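Local coordinates for protein Cyp101j2 (PDB 5KYO) that probably hydroxylates 1,8-cineole as a haem-containing cytochrome P450 monooxygenase, at residues M278-L286 and E309-V317. Sequence-based numbering, arbitrary orientation. Where two conformers were deposited one is given.
Sequences MLGFTFSHL and EFFRRFPVV. With HEM (protoporphyrin IX containing Fe), chain G.
T282 sets its methyl squarely over the ring of F310: CG2 lies 3.4 Å from the ring centroid and only 7° off the normal, a nearly centred CH-pi contact. At the rim of the same ring, L286 CD2 comes in near its plane, 3.7 Å from F310 CZ. F314 carries the second group of contacts. Its ring takes F281 CB over one face, while the F281 ring runs at 25° to it but slid aside, with CD1 of F281 3.5 Å from CD1 of F314. At its far end F314 turns an edge toward the face of the H285 imidazole, an offset edge-to-face pair that completes a three-ring cluster. F281 CE2 also reaches V316 CG1 at 3.6 Å. Nearer the haem, M278 bends back on itself, bringing CE to 3.7 Å from F311 CD1, and the sulfur makes an oblique Met-aromatic contact. M278 and F311 both touch a haem vinyl, F311 CE1 at 3.5 Å from HEM CBB.

One turn back, T282 OG1 bonds to M278 O (3.0 Å) from above the carbonyl plane; this probably helps hold OG1 anti to the carbonyl carbon (chi1 -62°), with CG2 turned to F310. Replacing F310 by alanine is likely to open a gap under the T282 methyl and take away the rim that L286 packs on. Behind F310 and F311, R312 grips E309 side-on through NE and NH2, and E309 has further salt bridges to R364 and R367. E309 and R312 frame the E-x-x-R motif of the P450 K helix, and the two phenylalanines between them meet helix 273-288, the C-terminal part of the long helix that crosses the P450 fold. Apolar and aromatic packing thus joins the motif-bearing K helix to that long helix beside the haem pocket.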
ATOM      1  N   MET A 278       0.614  -2.206  -6.901  1.00 15.57           N
ATOM      2  CA  MET A 278       1.959  -2.776  -7.030  1.00 14.18           C
ATOM      3  C   MET A 278       2.016  -3.701  -8.237  1.00 22.45           C
ATOM      4  O   MET A 278       2.948  -3.635  -9.034  1.00 14.15           O
ATOM      5  CB  MET A 278       2.379  -3.546  -5.769  1.00 19.92           C
ATOM      6  CG  MET A 278       3.747  -4.231  -5.867  1.00 22.30           C
ATOM      7  SD  MET A 278       5.161  -3.109  -6.168  1.00 19.26           S
ATOM      8  CE  MET A 278       5.174  -2.189  -4.614  1.00 14.33           C
ATOM      9  N   LEU A 279       1.022  -4.572  -8.365  1.00 14.11           N
ATOM     10  CA  LEU A 279       0.947  -5.466  -9.527  1.00 14.08           C
ATOM     11  C   LEU A 279       0.861  -4.679 -10.823  1.00 14.05           C
ATOM     12  O   LEU A 279       1.406  -5.103 -11.860  1.00 14.04           O
ATOM     13  CB  LEU A 279      -0.255  -6.420  -9.425  1.00 14.05           C
ATOM     14  CG  LEU A 279      -0.187  -7.537  -8.399  1.00 23.87           C
ATOM     15  CD1 LEU A 279      -1.586  -8.078  -8.134  1.00 15.76           C
ATOM     16  CD2 LEU A 279       0.718  -8.651  -8.929  1.00 20.89           C
ATOM     17  N   GLY A 280       0.167  -3.545 -10.781  1.00 14.05           N
ATOM     18  CA  GLY A 280       0.109  -2.668 -11.938  1.00 14.29           C
ATOM     19  C   GLY A 280       1.467  -2.167 -12.373  1.00 15.21           C
ATOM     20  O   GLY A 280       1.788  -2.220 -13.560  1.00 14.52           O
ATOM     21  N   PHE A 281       2.267  -1.654 -11.433  1.00 17.55           N
ATOM     22  CA  PHE A 281       3.607  -1.170 -11.769  1.00 16.97           C
ATOM     23  C   PHE A 281       4.495  -2.315 -12.250  1.00 14.13           C
ATOM     24  O   PHE A 281       5.246  -2.163 -13.206  1.00 15.09           O
ATOM     25  CB  PHE A 281       4.262  -0.485 -10.572  1.00 16.92           C
ATOM     26  CG  PHE A 281       3.884   0.967 -10.407  1.00 14.19           C
ATOM     27  CD1 PHE A 281       4.473   1.952 -11.192  1.00 18.06           C
ATOM     28  CD2 PHE A 281       2.986   1.356  -9.411  1.00 14.37           C
ATOM     29  CE1 PHE A 281       4.149   3.297 -11.020  1.00 17.46           C
ATOM     30  CE2 PHE A 281       2.650   2.699  -9.235  1.00 19.02           C
ATOM     31  CZ  PHE A 281       3.240   3.675 -10.041  1.00 14.21           C
ATOM     32  N   THR A 282       4.373  -3.465 -11.589  1.00 14.53           N
ATOM     33  CA  THR A 282       5.191  -4.629 -11.920  1.00 14.13           C
ATOM     34  C   THR A 282       4.939  -5.068 -13.350  1.00 23.59           C
ATOM     35  O   THR A 282       5.883  -5.149 -14.161  1.00 14.09           O
ATOM     36  CB  THR A 282       4.919  -5.804 -10.965  1.00 18.25           C
ATOM     37  OG1 THR A 282       5.268  -5.419  -9.631  1.00 17.16           O
ATOM     38  CG2 THR A 282       5.746  -7.031 -11.361  1.00 17.15           C
ATOM     39  N   PHE A 283       3.675  -5.314 -13.681  1.00 14.60           N
ATOM     40  CA  PHE A 283       3.386  -5.820 -15.024  1.00 19.00           C
ATOM     41  C   PHE A 283       3.444  -4.778 -16.148  1.00 14.00           C
ATOM     42  O   PHE A 283       3.773  -5.140 -17.283  1.00 14.64           O
ATOM     43  CB  PHE A 283       2.042  -6.559 -15.032  1.00 14.58           C
ATOM     44  CG  PHE A 283       2.177  -7.984 -14.578  1.00 13.98           C
ATOM     45  CD1 PHE A 283       2.149  -8.286 -13.225  1.00 14.01           C
ATOM     46  CD2 PHE A 283       2.427  -8.999 -15.491  1.00 15.64           C
ATOM     47  CE1 PHE A 283       2.308  -9.593 -12.779  1.00 20.12           C
ATOM     48  CE2 PHE A 283       2.593 -10.315 -15.061  1.00 13.97           C
ATOM     49  CZ  PHE A 283       2.533 -10.611 -13.702  1.00 21.61           C
ATOM     50  N   SER A 284       3.163  -3.505 -15.873  0.83 14.01           N
ATOM     51  CA  SER A 284       3.391  -2.497 -16.924  0.83 16.09           C
ATOM     52  C   SER A 284       4.880  -2.371 -17.189  0.83 16.28           C
ATOM     53  O   SER A 284       5.296  -2.140 -18.330  0.83 19.42           O
ATOM     54  CB  SER A 284       2.784  -1.114 -16.580  0.83 15.92           C
ATOM     55  OG  SER A 284       3.310  -0.545 -15.387  0.83 14.05           O
ATOM     56  N   HIS A 285       5.688  -2.521 -16.147  1.00 14.07           N
ATOM     57  CA  HIS A 285       7.130  -2.480 -16.336  1.00 18.16           C
ATOM     58  C   HIS A 285       7.648  -3.647 -17.183  1.00 18.43           C
ATOM     59  O   HIS A 285       8.426  -3.465 -18.137  1.00 14.86           O
ATOM     60  CB  HIS A 285       7.867  -2.475 -15.004  1.00 14.15           C
ATOM     61  CG  HIS A 285       9.348  -2.372 -15.175  1.00 17.61           C
ATOM     62  ND1 HIS A 285       9.966  -1.212 -15.597  1.00 19.41           N
ATOM     63  CD2 HIS A 285      10.329  -3.296 -15.041  1.00 16.23           C
ATOM     64  CE1 HIS A 285      11.268  -1.424 -15.702  1.00 17.76           C
ATOM     65  NE2 HIS A 285      11.516  -2.677 -15.370  1.00 26.84           N
ATOM     66  N   LEU A 286       7.227  -4.850 -16.814  1.00 14.08           N
ATOM     67  CA  LEU A 286       7.578  -6.041 -17.551  1.00 14.06           C
ATOM     68  C   LEU A 286       7.176  -5.878 -18.999  1.00 14.03           C
ATOM     69  O   LEU A 286       7.878  -6.339 -19.915  1.00 17.58           O
ATOM     70  CB  LEU A 286       6.894  -7.273 -16.939  1.00 14.05           C
ATOM     71  CG  LEU A 286       7.430  -7.776 -15.597  1.00 14.09           C
ATOM     72  CD1 LEU A 286       6.478  -8.769 -14.929  1.00 14.07           C
ATOM     73  CD2 LEU A 286       8.835  -8.390 -15.806  1.00 17.25           C
ATOM     74  N   GLU A 309      13.498  -6.612  -6.311  1.00 17.86           N
ATOM     75  CA  GLU A 309      13.775  -5.356  -7.039  1.00 15.32           C
ATOM     76  C   GLU A 309      12.490  -4.607  -7.429  1.00 18.48           C
ATOM     77  O   GLU A 309      12.480  -3.376  -7.482  1.00 14.45           O
ATOM     78  CB  GLU A 309      14.637  -5.645  -8.284  1.00 14.48           C
ATOM     79  CG  GLU A 309      14.970  -4.423  -9.159  1.00 14.48           C
ATOM     80  CD  GLU A 309      15.973  -3.480  -8.526  1.00 19.97           C
ATOM     81  OE1 GLU A 309      16.233  -3.598  -7.318  1.00 22.90           O
ATOM     82  OE2 GLU A 309      16.549  -2.648  -9.261  1.00 22.37           O
ATOM     83  N   PHE A 310      11.411  -5.335  -7.708  1.00 17.43           N
ATOM     84  CA  PHE A 310      10.100  -4.704  -7.906  1.00 18.58           C
ATOM     85  C   PHE A 310       9.665  -3.974  -6.620  1.00 15.55           C
ATOM     86  O   PHE A 310       9.126  -2.880  -6.688  1.00 15.33           O
ATOM     87  CB  PHE A 310       9.020  -5.731  -8.317  1.00 21.19           C
ATOM     88  CG  PHE A 310       9.069  -6.133  -9.790  1.00 15.91           C
ATOM     89  CD1 PHE A 310       8.804  -5.210 -10.792  1.00 14.25           C
ATOM     90  CD2 PHE A 310       9.345  -7.441 -10.146  1.00 19.45           C
ATOM     91  CE1 PHE A 310       8.860  -5.586 -12.141  1.00 19.51           C
ATOM     92  CE2 PHE A 310       9.392  -7.829 -11.488  1.00 20.22           C
ATOM     93  CZ  PHE A 310       9.155  -6.890 -12.482  1.00 15.70           C
ATOM     94  N   PHE A 311       9.896  -4.546  -5.448  1.00 14.42           N
ATOM     95  CA  PHE A 311       9.440  -3.832  -4.253  1.00 14.44           C
ATOM     96  C   PHE A 311      10.331  -2.627  -3.958  1.00 27.16           C
ATOM     97  O   PHE A 311       9.831  -1.592  -3.522  1.00 24.41           O
ATOM     98  CB  PHE A 311       9.337  -4.763  -3.037  1.00 17.40           C
ATOM     99  CG  PHE A 311       8.078  -5.586  -3.035  1.00 14.42           C
ATOM    100  CD1 PHE A 311       6.846  -4.973  -2.927  1.00 21.42           C
ATOM    101  CD2 PHE A 311       8.121  -6.952  -3.203  1.00 17.68           C
ATOM    102  CE1 PHE A 311       5.678  -5.711  -2.944  1.00 22.98           C
ATOM    103  CE2 PHE A 311       6.953  -7.709  -3.248  1.00 24.51           C
ATOM    104  CZ  PHE A 311       5.730  -7.089  -3.107  1.00 21.88           C
ATOM    105  N   ARG A 312      11.628  -2.727  -4.255  1.00 25.88           N
ATOM    106  CA  ARG A 312      12.509  -1.553  -4.129  1.00 25.89           C
ATOM    107  C   ARG A 312      12.176  -0.463  -5.145  1.00 22.40           C
ATOM    108  O   ARG A 312      12.137   0.718  -4.811  1.00 23.35           O
ATOM    109  CB  ARG A 312      13.987  -1.928  -4.292  1.00 23.45           C
ATOM    110  CG  ARG A 312      14.906  -0.710  -4.138  1.00 18.34           C
ATOM    111  CD  ARG A 312      16.219  -0.864  -4.899  1.00 22.49           C
ATOM    112  NE  ARG A 312      16.026  -0.934  -6.345  1.00 22.27           N
ATOM    113  CZ  ARG A 312      15.846   0.129  -7.127  1.00 24.59           C
ATOM    114  NH1 ARG A 312      15.810   1.336  -6.592  1.00 22.89           N
ATOM    115  NH2 ARG A 312      15.690  -0.012  -8.440  1.00 17.73           N
ATOM    116  N   ARG A 313      11.936  -0.858  -6.391  1.00 22.31           N
ATOM    117  CA  ARG A 313      11.843   0.095  -7.507  1.00 19.30           C
ATOM    118  C   ARG A 313      10.523   0.871  -7.534  1.00 20.79           C
ATOM    119  O   ARG A 313      10.492   2.030  -7.958  1.00 16.08           O
ATOM    120  CB  ARG A 313      12.046  -0.656  -8.833  1.00 20.82           C
ATOM    121  CG  ARG A 313      11.801   0.143 -10.133  1.00 18.95           C
ATOM    122  CD  ARG A 313      12.629   1.436 -10.285  1.00 16.56           C
ATOM    123  NE  ARG A 313      12.297   2.067 -11.554  1.00 18.34           N
ATOM    124  CZ  ARG A 313      11.223   2.831 -11.736  1.00 20.04           C
ATOM    125  NH1 ARG A 313      10.411   3.089 -10.721  1.00 19.08           N
ATOM    126  NH2 ARG A 313      10.959   3.337 -12.921  1.00 21.87           N
ATOM    127  N   PHE A 314       9.444   0.261  -7.039  1.00 21.51           N
ATOM    128  CA  PHE A 314       8.117   0.859  -7.164  1.00 14.37           C
ATOM    129  C   PHE A 314       7.379   1.119  -5.845  1.00 19.32           C
ATOM    130  O   PHE A 314       6.316   0.555  -5.612  1.00 23.95           O
ATOM    131  CB  PHE A 314       7.244  -0.035  -8.054  1.00 14.32           C
ATOM    132  CG  PHE A 314       7.776  -0.178  -9.448  1.00 19.35           C
ATOM    133  CD1 PHE A 314       7.721   0.899 -10.323  1.00 14.29           C
ATOM    134  CD2 PHE A 314       8.363  -1.353  -9.872  1.00 20.69           C
ATOM    135  CE1 PHE A 314       8.214   0.800 -11.616  1.00 17.36           C
ATOM    136  CE2 PHE A 314       8.871  -1.467 -11.179  1.00 18.88           C
ATOM    137  CZ  PHE A 314       8.796  -0.382 -12.042  1.00 16.58           C
ATOM    138  N   PRO A 315       7.948   1.963  -4.975  1.00 17.42           N
ATOM    139  CA  PRO A 315       7.212   2.320  -3.754  1.00 16.49           C
ATOM    140  C   PRO A 315       5.910   3.038  -4.135  1.00 20.72           C
ATOM    141  O   PRO A 315       5.923   3.766  -5.121  1.00 16.35           O
ATOM    142  CB  PRO A 315       8.182   3.246  -3.016  1.00 18.33           C
ATOM    143  CG  PRO A 315       9.071   3.836  -4.148  1.00 16.81           C
ATOM    144  CD  PRO A 315       9.214   2.708  -5.119  1.00 14.48           C
ATOM    145  N   VAL A 316       4.803   2.801  -3.420  1.00 18.08           N
ATOM    146  CA  VAL A 316       3.545   3.421  -3.811  1.00 16.08           C
ATOM    147  C   VAL A 316       2.851   4.226  -2.695  1.00 19.61           C
ATOM    148  O   VAL A 316       2.053   5.131  -2.977  1.00 17.43           O
ATOM    149  CB  VAL A 316       2.540   2.347  -4.352  1.00 14.32           C
ATOM    150  CG1 VAL A 316       2.970   1.865  -5.734  1.00 21.36           C
ATOM    151  CG2 VAL A 316       2.384   1.165  -3.376  1.00 14.33           C
ATOM    152  N   VAL A 317       3.160   3.920  -1.442  1.00 14.44           N
ATOM    153  CA  VAL A 317       2.405   4.510  -0.317  1.00 14.46           C
ATOM    154  C   VAL A 317       2.984   5.840   0.195  1.00 14.51           C
ATOM    155  O   VAL A 317       4.203   5.969   0.370  1.00 22.81           O
ATOM    156  CB  VAL A 317       2.312   3.537   0.865  1.00 17.51           C
ATOM    157  CG1 VAL A 317       1.609   4.196   2.053  1.00 19.05           C
ATOM    158  CG2 VAL A 317       1.551   2.264   0.444  1.00 18.23           C
TER
HETATM  159  CHA HEM G 501       0.778  -0.823   6.921  1.00 24.55           C
HETATM  160  CHB HEM G 501       2.399  -0.723   2.344  1.00 17.08           C
HETATM  161  CHC HEM G 501       0.177  -4.995   1.505  1.00 14.36           C
HETATM  162  CHD HEM G 501      -2.159  -4.563   5.707  1.00 16.53           C
HETATM  163  C1A HEM G 501       1.473  -0.434   5.801  1.00 14.57           C
HETATM  164  C2A HEM G 501       2.385   0.698   5.682  1.00 18.79           C
HETATM  165  C3A HEM G 501       2.817   0.727   4.401  1.00 14.57           C
HETATM  166  C4A HEM G 501       2.215  -0.383   3.679  1.00 16.25           C
HETATM  167  CMA HEM G 501       3.821   1.748   3.810  1.00 14.59           C
HETATM  168  CAA HEM G 501       2.808   1.705   6.789  1.00 22.38           C
HETATM  169  CBA HEM G 501       1.774   2.807   7.003  1.00 19.66           C
HETATM  170  CGA HEM G 501       2.283   3.816   8.006  1.00 19.03           C
HETATM  171  O1A HEM G 501       3.333   4.467   7.743  1.00 19.37           O
HETATM  172  O2A HEM G 501       1.639   3.990   9.074  1.00 21.14           O
HETATM  173  C1B HEM G 501       1.979  -1.903   1.740  1.00 15.14           C
HETATM  174  C2B HEM G 501       2.370  -2.385   0.418  1.00 14.40           C
HETATM  175  C3B HEM G 501       1.744  -3.558   0.192  1.00 14.37           C
HETATM  176  C4B HEM G 501       0.948  -3.858   1.356  1.00 16.28           C
HETATM  177  CMB HEM G 501       3.334  -1.667  -0.562  1.00 15.40           C
HETATM  178  CAB HEM G 501       1.796  -4.513  -1.038  1.00 25.45           C
HETATM  179  CBB HEM G 501       2.594  -4.387  -2.101  1.00 29.98           C
HETATM  180  C1C HEM G 501      -0.622  -5.267   2.586  1.00 14.37           C
HETATM  181  C2C HEM G 501      -1.403  -6.473   2.784  1.00 20.79           C
HETATM  182  C3C HEM G 501      -2.061  -6.343   3.946  1.00 18.90           C
HETATM  183  C4C HEM G 501      -1.693  -5.062   4.521  1.00 16.15           C
HETATM  184  CMC HEM G 501      -1.437  -7.634   1.768  1.00 20.05           C
HETATM  185  CAC HEM G 501      -3.029  -7.298   4.663  1.00 17.02           C
HETATM  186  CBC HEM G 501      -3.280  -8.560   4.307  1.00 20.62           C
HETATM  187  C1D HEM G 501      -1.625  -3.508   6.411  1.00 22.33           C
HETATM  188  C2D HEM G 501      -2.098  -3.029   7.700  1.00 14.52           C
HETATM  189  C3D HEM G 501      -1.168  -1.894   8.059  1.00 16.37           C
HETATM  190  C4D HEM G 501      -0.235  -1.760   6.972  1.00 22.20           C
HETATM  191  CMD HEM G 501      -3.257  -3.512   8.615  1.00 14.52           C
HETATM  192  CAD HEM G 501      -1.249  -1.038   9.342  1.00 14.61           C
HETATM  193  CBD HEM G 501      -0.149  -1.424  10.332  1.00 22.91           C
HETATM  194  CGD HEM G 501      -0.283  -0.550  11.566  1.00 19.75           C
HETATM  195  O1D HEM G 501      -0.284  -1.073  12.709  1.00 19.40           O
HETATM  196  O2D HEM G 501      -0.414   0.688  11.386  1.00 19.57           O
HETATM  197  NA  HEM G 501       1.404  -1.066   4.561  1.00 14.52           N
HETATM  198  NB  HEM G 501       1.109  -2.835   2.268  1.00 17.70           N
HETATM  199  NC  HEM G 501      -0.811  -4.436   3.665  1.00 17.95           N
HETATM  200  ND  HEM G 501      -0.545  -2.729   6.021  1.00 15.09           N
HETATM  201 FE   HEM G 501       0.426  -2.846   4.197  1.00 15.85          FE